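Local coordinates for capsule biosynthesis protein capD (PDB 3G9K) that cleaves the poly-gamma-D-glutamate capsule and, as a transpeptidase, links it by an amide bond to meso-diaminopimelic acid of the peptidoglycan, at the interface of chains A and B. Sequence-based numbering; all coordinates share one arbitrary frame. Chains: chain A, Capsule biosynthesis protein capD; chain B, Capsule biosynthesis protein capD.

The interface of chains A and B. Residues chain A 52, 63, 68-69, 84, 104; chain B 4, 16, 18.
The phenol OH of A:Tyr84 donates a hydrogen bond of 2.7 Å to the side-chain amide oxygen OD1 of B:Asn18. The donor lies in the carbonyl plane, on a lone pair, with a C=O...O angle of 144°. The tyrosine ring is turned 63° from the amide plane, and its CE1 lies 3.3 Å from OD1.

The amide nitrogen ND2 reaches chain A mainly through ordered water 1, at 2.9 Å from the water oxygen and nearly straight at the hydrogen. The same water meets the backbone O of A:Ser52 and the hydroxyl OG of A:Ser63, so it links ND2 to helix 44-58 and to the loop residue A:Ser63. A weak, bent bond of 3.2 Å runs from ND2 to A:Ser52 OG. Oxygen and nitrogen thus meet different partners, which should fix the rotation of the amide. With chi1 at -63°, CG of B:Asn18 lies opposite its carbonyl carbon, and the amide extends toward A:Tyr84 and A:Ser52.

The site joins the two chains made from one precursor of this gamma-glutamyltransferase-family enzyme. Strand 13-19 of chain B runs beside strand 68-74 of chain A, and B:Asn18 forms an antiparallel bridge with A:Gly69. The bridge is consistent with a sheet that continues from one chain into the other. The backbone O of A:Gly69 sits 3.2 Å above the plane of the A:Tyr84 ring, over its centre.

CB of A:Ser63 touches CB of B:Asn18. The ring of A:Phe104 stands almost at a right angle to the amide, with CE2 toward ND2. ND2 also lies at the edge of the B:Phe4 ring, in its plane. The CE1 and CZ atoms of that ring approach A:Ser52 OG. Finally, B:Ser16 OG gives a weak bond of 3.1 Å to A:Tyr84 OH, the hydroxyl that donates to B:Asn18.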
loop_
_atom_site.group_PDB
_atom_site.type_symbol
_atom_site.label_atom_id
_atom_site.label_comp_id
_atom_site.label_asym_id
_atom_site.label_seq_id
_atom_site.Cartn_x
_atom_site.Cartn_y
_atom_site.Cartn_z
ATOM N N SER A 52 -3.723 0.178 10.773
ATOM C CA SER A 52 -4.202 1.150 9.741
ATOM C C SER A 52 -4.476 2.513 10.348
ATOM O O SER A 52 -4.011 3.543 9.850
ATOM C CB SER A 52 -5.435 0.667 9.027
ATOM O OG SER A 52 -5.122 -0.465 8.277
ATOM N N SER A 63 -1.260 7.920 4.269
ATOM C CA SER A 63 -2.561 7.287 4.328
ATOM C C SER A 63 -3.332 7.943 5.466
ATOM O O SER A 63 -2.748 8.693 6.264
ATOM C CB SER A 63 -2.459 5.781 4.583
ATOM O OG SER A 63 -2.097 5.467 5.951
ATOM N N GLY A 68 -8.420 6.079 1.402
ATOM C CA GLY A 68 -8.998 4.781 1.126
ATOM C C GLY A 68 -7.933 3.729 1.090
ATOM O O GLY A 68 -6.807 3.991 1.460
ATOM N N GLY A 69 -8.271 2.545 0.592
ATOM C CA GLY A 69 -7.355 1.433 0.651
ATOM C C GLY A 69 -8.033 0.162 0.209
ATOM O O GLY A 69 -9.234 0.177 -0.173
ATOM N N TYR A 84 -12.107 -0.493 -0.024
ATOM C CA TYR A 84 -12.583 0.753 0.589
ATOM C C TYR A 84 -11.890 1.988 -0.044
ATOM O O TYR A 84 -11.573 2.983 0.602
ATOM C CB TYR A 84 -12.450 0.700 2.125
ATOM C CG TYR A 84 -11.085 0.186 2.614
ATOM C CD1 TYR A 84 -10.084 1.054 2.987
ATOM C CD2 TYR A 84 -10.823 -1.165 2.685
ATOM C CE1 TYR A 84 -8.864 0.585 3.403
ATOM C CE2 TYR A 84 -9.613 -1.637 3.083
ATOM C CZ TYR A 84 -8.632 -0.758 3.472
ATOM O OH TYR A 84 -7.408 -1.260 3.863
ATOM N N PHE A 104 -11.791 4.880 4.034
ATOM C CA PHE A 104 -11.030 4.293 5.130
ATOM C C PHE A 104 -11.900 3.896 6.365
ATOM O O PHE A 104 -11.885 2.719 6.812
ATOM C CB PHE A 104 -9.948 5.306 5.571
ATOM C CG PHE A 104 -9.000 4.771 6.602
ATOM C CD1 PHE A 104 -9.322 4.831 7.965
ATOM C CD2 PHE A 104 -7.774 4.243 6.240
ATOM C CE1 PHE A 104 -8.463 4.343 8.944
ATOM C CE2 PHE A 104 -6.898 3.744 7.216
ATOM C CZ PHE A 104 -7.256 3.823 8.580
ATOM N N PHE B 4 1.262 -2.566 4.520
ATOM C CA PHE B 4 1.662 -3.434 5.648
ATOM C C PHE B 4 1.205 -4.915 5.462
ATOM O O PHE B 4 0.353 -5.246 4.633
ATOM C CB PHE B 4 1.209 -2.804 6.986
ATOM C CG PHE B 4 -0.280 -2.799 7.172
ATOM C CD1 PHE B 4 -1.032 -1.750 6.696
ATOM C CD2 PHE B 4 -0.939 -3.913 7.730
ATOM C CE1 PHE B 4 -2.402 -1.732 6.850
ATOM C CE2 PHE B 4 -2.288 -3.919 7.900
ATOM C CZ PHE B 4 -3.043 -2.826 7.444
ATOM N N SER B 16 -2.284 -5.293 3.183
ATOM C CA SER B 16 -3.152 -4.124 2.970
ATOM C C SER B 16 -2.356 -2.938 2.467
ATOM O O SER B 16 -1.242 -2.673 2.935
ATOM C CB SER B 16 -3.916 -3.793 4.240
ATOM O OG SER B 16 -4.632 -2.575 4.094
ATOM N N ASN B 18 -3.043 1.212 1.888
ATOM C CA ASN B 18 -3.894 2.354 2.105
ATOM C C ASN B 18 -3.254 3.594 1.510
ATOM O O ASN B 18 -2.025 3.676 1.427
ATOM C CB ASN B 18 -4.107 2.584 3.588
ATOM C CG ASN B 18 -4.825 1.407 4.280
ATOM O OD1 ASN B 18 -5.592 0.682 3.651
ATOM N ND2 ASN B 18 -4.583 1.246 5.581
HETATM O O HOH W 1 -3.331 3.277 7.157
#